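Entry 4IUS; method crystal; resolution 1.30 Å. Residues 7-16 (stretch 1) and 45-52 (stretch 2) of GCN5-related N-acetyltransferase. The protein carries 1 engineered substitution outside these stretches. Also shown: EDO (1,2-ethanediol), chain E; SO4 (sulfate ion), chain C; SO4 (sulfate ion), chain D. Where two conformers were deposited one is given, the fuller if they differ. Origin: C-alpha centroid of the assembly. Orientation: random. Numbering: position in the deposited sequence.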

ATOM      1  N   ALA A   7     -11.673   1.291   8.757  1.00 10.85           N
ATOM      2  CA  ALA A   7     -10.261   1.148   9.133  1.00  9.72           C
ATOM      3  C   ALA A   7      -9.916  -0.330   9.375  1.00 10.25           C
ATOM      4  O   ALA A   7      -8.904  -0.850   8.899  1.00 10.01           O
ATOM      5  CB  ALA A   7      -9.935   2.010  10.346  1.00 12.80           C
ATOM      6  N   ALA A   8     -10.745  -0.994  10.158  1.00 10.33           N
ATOM      7  CA  ALA A   8     -10.564  -2.414  10.421  1.00 10.12           C
ATOM      8  C   ALA A   8     -10.684  -3.250   9.153  1.00  9.85           C
ATOM      9  O   ALA A   8      -9.925  -4.208   8.988  1.00 10.50           O
ATOM     10  CB  ALA A   8     -11.533  -2.919  11.505  1.00 13.13           C
ATOM     11  N   ARG A   9     -11.624  -2.896   8.257  1.00 10.25           N
ATOM     12  CA  ARG A   9     -11.760  -3.632   7.005  1.00 10.43           C
ATOM     13  C   ARG A   9     -10.464  -3.532   6.193  1.00  9.24           C
ATOM     14  O   ARG A   9      -9.989  -4.536   5.648  1.00 10.68           O
ATOM     15  CB  ARG A   9     -12.932  -3.086   6.235  1.00 10.93           C
ATOM     16  CG  ARG A   9     -13.160  -3.857   4.958  1.00 12.38           C
ATOM     17  CD  ARG A   9     -14.326  -3.347   4.161  1.00 14.60           C
ATOM     18  NE  ARG A   9     -14.386  -4.047   2.886  1.00 14.76           N
ATOM     19  CZ  ARG A   9     -15.066  -3.604   1.845  1.00 15.10           C
ATOM     20  NH1 ARG A   9     -15.743  -2.462   1.898  1.00 16.41           N
ATOM     21  NH2 ARG A   9     -14.996  -4.271   0.712  1.00 15.66           N
ATOM     22  N   ILE A  10      -9.891  -2.334   6.102  1.00  8.86           N
ATOM     23  CA  ILE A  10      -8.683  -2.121   5.339  1.00  8.72           C
ATOM     24  C   ILE A  10      -7.515  -2.860   5.978  1.00  8.56           C
ATOM     25  O   ILE A  10      -6.763  -3.587   5.298  1.00 10.00           O
ATOM     26  CB  ILE A  10      -8.359  -0.639   5.197  1.00  9.57           C
ATOM     27  CG1 ILE A  10      -9.396   0.001   4.234  1.00 12.31           C
ATOM     28  CG2 ILE A  10      -6.933  -0.421   4.701  1.00 11.48           C
ATOM     29  CD1 ILE A  10      -9.316   1.520   4.178  1.00 14.03           C
ATOM     30  N   ALA A  11      -7.363  -2.764   7.295  1.00  8.87           N
ATOM     31  CA  ALA A  11      -6.254  -3.457   7.974  1.00 10.12           C
ATOM     32  C   ALA A  11      -6.359  -4.968   7.794  1.00  9.19           C
ATOM     33  O   ALA A  11      -5.363  -5.660   7.578  1.00 11.14           O
ATOM     34  CB  ALA A  11      -6.208  -3.068   9.442  1.00 10.77           C
ATOM     35  N   SER A  12      -7.556  -5.506   7.924  1.00  8.27           N
ATOM     36  CA  SER A  12      -7.780  -6.925   7.784  0.60  8.90           C
ATOM     37  C   SER A  12      -7.478  -7.407   6.354  1.00  9.52           C
ATOM     38  O   SER A  12      -6.889  -8.463   6.164  1.00 10.37           O
ATOM     39  CB  SER A  12      -9.214  -7.311   8.188  0.60 11.58           C
ATOM     40  OG  SER A  12      -9.418  -7.201   9.583  0.60 13.60           O
ATOM     41  N   ALA A  13      -7.892  -6.627   5.367  1.00  9.58           N
ATOM     42  CA  ALA A  13      -7.631  -6.960   3.983  1.00  9.73           C
ATOM     43  C   ALA A  13      -6.141  -6.882   3.686  1.00  9.80           C
ATOM     44  O   ALA A  13      -5.621  -7.726   2.915  1.00 11.55           O
ATOM     45  CB  ALA A  13      -8.411  -6.047   3.050  1.00 12.85           C
ATOM     46  N   GLN A  14      -5.447  -5.901   4.250  1.00 10.73           N
ATOM     47  CA  GLN A  14      -4.014  -5.812   4.072  0.60 11.93           C
ATOM     48  C   GLN A  14      -3.333  -7.080   4.597  1.00 11.42           C
ATOM     49  O   GLN A  14      -2.477  -7.663   3.944  1.00 12.83           O
ATOM     50  CB  GLN A  14      -3.475  -4.574   4.776  0.60 15.79           C
ATOM     51  CG  GLN A  14      -2.005  -4.322   4.564  0.60 19.64           C
ATOM     52  CD  GLN A  14      -1.556  -3.181   5.433  0.60 23.31           C
ATOM     53  OE1 GLN A  14      -1.378  -2.070   4.957  0.60 35.42           O
ATOM     54  NE2 GLN A  14      -1.447  -3.432   6.733  0.60 25.11           N
ATOM     55  N   LEU A  15      -3.722  -7.506   5.792  1.00 10.97           N
ATOM     56  CA  LEU A  15      -3.156  -8.728   6.359  1.00 10.86           C
ATOM     57  C   LEU A  15      -3.420  -9.943   5.475  1.00 10.44           C
ATOM     58  O   LEU A  15      -2.520 -10.726   5.203  1.00 11.14           O
ATOM     59  CB  LEU A  15      -3.672  -8.947   7.763  1.00 10.27           C
ATOM     60  CG  LEU A  15      -3.244 -10.188   8.513  1.00 10.20           C
ATOM     61  CD1 LEU A  15      -1.742 -10.328   8.632  1.00 12.86           C
ATOM     62  CD2 LEU A  15      -3.934 -10.260   9.869  1.00 13.59           C
ATOM     63  N   GLN A  16      -4.668 -10.083   5.044  1.00 10.69           N
ATOM     64  CA  GLN A  16      -5.065 -11.183   4.178  1.00 11.53           C
ATOM     65  C   GLN A  16      -4.190 -11.220   2.919  1.00 11.44           C
ATOM     66  O   GLN A  16      -3.738 -12.297   2.480  1.00 14.26           O
ATOM     67  CB  GLN A  16      -6.551 -11.046   3.816  1.00 13.78           C
ATOM     68  CG  GLN A  16      -7.128 -12.186   3.002  1.00 15.95           C
ATOM     69  CD  GLN A  16      -8.582 -11.971   2.640  1.00 16.76           C
ATOM     70  OE1 GLN A  16      -9.293 -11.167   3.255  1.00 19.59           O
ATOM     71  NE2 GLN A  16      -9.034 -12.687   1.634  1.00 19.72           N
TER
HETATM   72  C1  EDO E 504      -5.092  -4.537  -0.282  0.50 22.60           C
HETATM   73  O1  EDO E 504      -5.217  -3.823   0.961  0.50 23.23           O
HETATM   74  C2  EDO E 504      -5.732  -5.911  -0.121  0.50 16.93           C
HETATM   75  O2  EDO E 504      -4.742  -6.913   0.194  0.50 18.73           O
HETATM   76  S   SO4 C 502      -7.278 -15.736   0.176  0.80 26.77           S
HETATM   77  O1  SO4 C 502      -8.101 -14.820  -0.642  0.80 40.13           O
HETATM   78  O2  SO4 C 502      -5.849 -15.565  -0.168  0.80 39.39           O
HETATM   79  O3  SO4 C 502      -7.381 -15.364   1.605  0.80 34.64           O
HETATM   80  O4  SO4 C 502      -7.669 -17.135  -0.065  0.80 40.17           O
HETATM   81  S   SO4 D 503     -12.606 -12.943   0.151  0.60 29.77           S
HETATM   82  O1  SO4 D 503     -13.716 -12.044  -0.226  0.60 34.70           O
HETATM   83  O2  SO4 D 503     -11.279 -12.321  -0.087  0.60 28.38           O
HETATM   84  O3  SO4 D 503     -12.687 -13.318   1.574  0.60 34.62           O
HETATM   85  O4  SO4 D 503     -12.763 -14.166  -0.642  0.60 33.54           O
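Stretch 2, residues 45-52: AVAAEPGV

Packing of residues 45-52 on the helical segment 7-16 of GCN5-related N-acetyltransferase. Stretch 1 is helical throughout, part of a helix that extends beyond it in both directions, with backbone hydrogen bonds running from Ala11 N to Ala7 O (2.9 Å) through Gln16 N to Ser12 O (3.0 Å). Stretch 2 enters as the end of a strand, Ala45 to Ala47, and continues as loop into a type II beta turn from Glu49 to Val52, closed by Val52 N to Glu49 O at 3.2 Å. Strand and helix run in roughly opposing directions: the angle between their N-to-C directions is 140° (signed crossing angle -140°), and their axes approach to 9.2 Å. The register follows from this, with Leu15 nearest Val46 (CA to CA 7.4 Å) and Ala8 nearest Gly51 (CA to CA 5.2 Å), so a walk up the helix meets stretch 2 from its turn back to its strand.

Ala7 makes no contact. Ala8 points its CB toward the turn, where it lies 4.1 Å from Gly51 CA; its O is 3.9 Å from Pro50 CB. The close backbone approach suits a glycine: an ideal CB on Gly51 would stand 3.3 Å from Ala8 CB, and at phi/psi 83/-1 it would also jam against the carbonyl O of Pro50. Arg9 and Ile10 direct their CA-to-CB bonds away from stretch 2. One turn on from Ala7, Ala11 faces Pro50, CB to CB at 3.7 Å, an apolar contact in which a small methyl meets the proline ring. Ser12 lies beside the same ring, its OG 3.4 Å from Pro50 CG, with chi1 in the m well. Pro50 thus touches Ala8, Ala11 and Ser12, and at 80 Å² it has the largest covered area of any residue in either stretch.

Ala13 turns its carbonyl to 1,2-ethanediol, whose O2 donates to Ala13 O at 3.0 Å. Gln14, extended with chi1 and chi2 both t, brings NE2 within 4.0 Å of Val46 CG1. Leu15 makes the main apolar contact with the strand, CD1 to Val46 CG2 at 3.7 Å; its CD2 lies 3.9 Å from Ala47 O and 3.7 Å from Ala48 O, so the leucine also covers the backbone where the strand gives way to loop. Gln16, out of reach of stretch 2, binds two sulfate ions, its NE2 donating to O2 of the chain D sulfate at 2.9 Å and to O3 of the chain C sulfate at 3.1 Å.

No direct hydrogen bond joins the stretches. A single water bridges them, donating to Ala47 O at 2.8 Å and, weakly, to Ala11 O at 3.4 Å. The contact buries 336 Å², both sides summed, and rests mainly on van der Waals packing: Pro50 against Ala8, Ala11 and Ser12, Gly51 against Ala8, and Val46 against Gln14 and Leu15.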

ATOM      1  N   ALA A  45       5.877  -6.182  10.631  1.00  7.68           N
ATOM      2  CA  ALA A  45       4.798  -6.570  11.534  1.00  7.11           C
ATOM      3  C   ALA A  45       3.549  -5.724  11.281  1.00  7.13           C
ATOM      4  O   ALA A  45       3.672  -4.536  10.931  1.00  8.75           O
ATOM      5  CB  ALA A  45       5.218  -6.483  12.975  1.00  9.24           C
ATOM      6  N   VAL A  46       2.389  -6.326  11.516  1.00  7.35           N
ATOM      7  CA  VAL A  46       1.114  -5.624  11.492  1.00  7.96           C
ATOM      8  C   VAL A  46       0.269  -6.127  12.676  1.00  7.99           C
ATOM      9  O   VAL A  46       0.699  -7.034  13.415  1.00  8.36           O
ATOM     10  CB  VAL A  46       0.371  -5.783  10.128  1.00  8.65           C
ATOM     11  CG1 VAL A  46       1.252  -5.308   8.950  1.00 11.11           C
ATOM     12  CG2 VAL A  46      -0.112  -7.218   9.946  1.00 10.08           C
ATOM     13  N   ALA A  47      -0.902  -5.516  12.878  1.00  8.50           N
ATOM     14  CA  ALA A  47      -1.796  -6.001  13.920  1.00  9.15           C
ATOM     15  C   ALA A  47      -2.351  -7.375  13.557  1.00  9.57           C
ATOM     16  O   ALA A  47      -2.794  -7.592  12.445  1.00 10.38           O
ATOM     17  CB  ALA A  47      -2.968  -5.067  14.116  1.00 10.50           C
ATOM     18  N   ALA A  48      -2.310  -8.292  14.504  1.00  9.51           N
ATOM     19  CA  ALA A  48      -2.838  -9.629  14.283  1.00 10.17           C
ATOM     20  C   ALA A  48      -4.338  -9.671  14.151  1.00 10.22           C
ATOM     21  O   ALA A  48      -4.844 -10.548  13.456  1.00 12.86           O
ATOM     22  CB  ALA A  48      -2.390 -10.538  15.440  1.00 11.42           C
ATOM     23  N   GLU A  49      -5.022  -8.781  14.877  1.00 10.67           N
ATOM     24  CA  GLU A  49      -6.480  -8.797  15.018  0.60 11.51           C
ATOM     25  C   GLU A  49      -7.024  -7.355  14.927  1.00 11.74           C
ATOM     26  O   GLU A  49      -7.424  -6.765  15.928  1.00 11.12           O
ATOM     27  CB  GLU A  49      -6.895  -9.428  16.355  0.60 14.55           C
ATOM     28  CG  GLU A  49      -6.450 -10.884  16.534  0.60 14.55           C
ATOM     29  CD  GLU A  49      -6.751 -11.404  17.925  0.60 23.72           C
ATOM     30  OE1 GLU A  49      -7.619 -10.819  18.602  0.60 27.89           O
ATOM     31  OE2 GLU A  49      -6.068 -12.355  18.340  0.60 28.89           O
ATOM     32  N   PRO A  50      -7.072  -6.780  13.710  1.00 11.86           N
ATOM     33  CA  PRO A  50      -7.713  -5.466  13.551  1.00 12.67           C
ATOM     34  C   PRO A  50      -9.118  -5.444  14.097  1.00 12.63           C
ATOM     35  O   PRO A  50      -9.874  -6.400  13.913  1.00 14.61           O
ATOM     36  CB  PRO A  50      -7.747  -5.260  12.035  1.00 16.12           C
ATOM     37  CG  PRO A  50      -6.750  -6.180  11.493  1.00 15.44           C
ATOM     38  CD  PRO A  50      -6.594  -7.322  12.435  1.00 12.78           C
ATOM     39  N   GLY A  51      -9.481  -4.380  14.776  1.00 13.66           N
ATOM     40  CA  GLY A  51     -10.835  -4.223  15.307  1.00 15.84           C
ATOM     41  C   GLY A  51     -11.139  -4.906  16.643  1.00 16.15           C
ATOM     42  O   GLY A  51     -12.272  -4.859  17.127  1.00 23.06           O
ATOM     43  N   VAL A  52     -10.138  -5.609  17.189  1.00 15.04           N
ATOM     44  CA  VAL A  52     -10.245  -6.354  18.443  1.00 15.94           C
ATOM     45  C   VAL A  52      -9.388  -5.658  19.503  1.00 14.69           C
ATOM     46  O   VAL A  52      -8.246  -5.315  19.226  1.00 16.55           O
ATOM     47  CB  VAL A  52      -9.741  -7.801  18.245  1.00 16.63           C
ATOM     48  CG1 VAL A  52      -9.797  -8.635  19.534  1.00 20.78           C
ATOM     49  CG2 VAL A  52     -10.548  -8.468  17.124  1.00 19.75           C
TER
HETATM   50  O   HOH W   1      -3.539  -5.836  10.387  1.00 19.33           O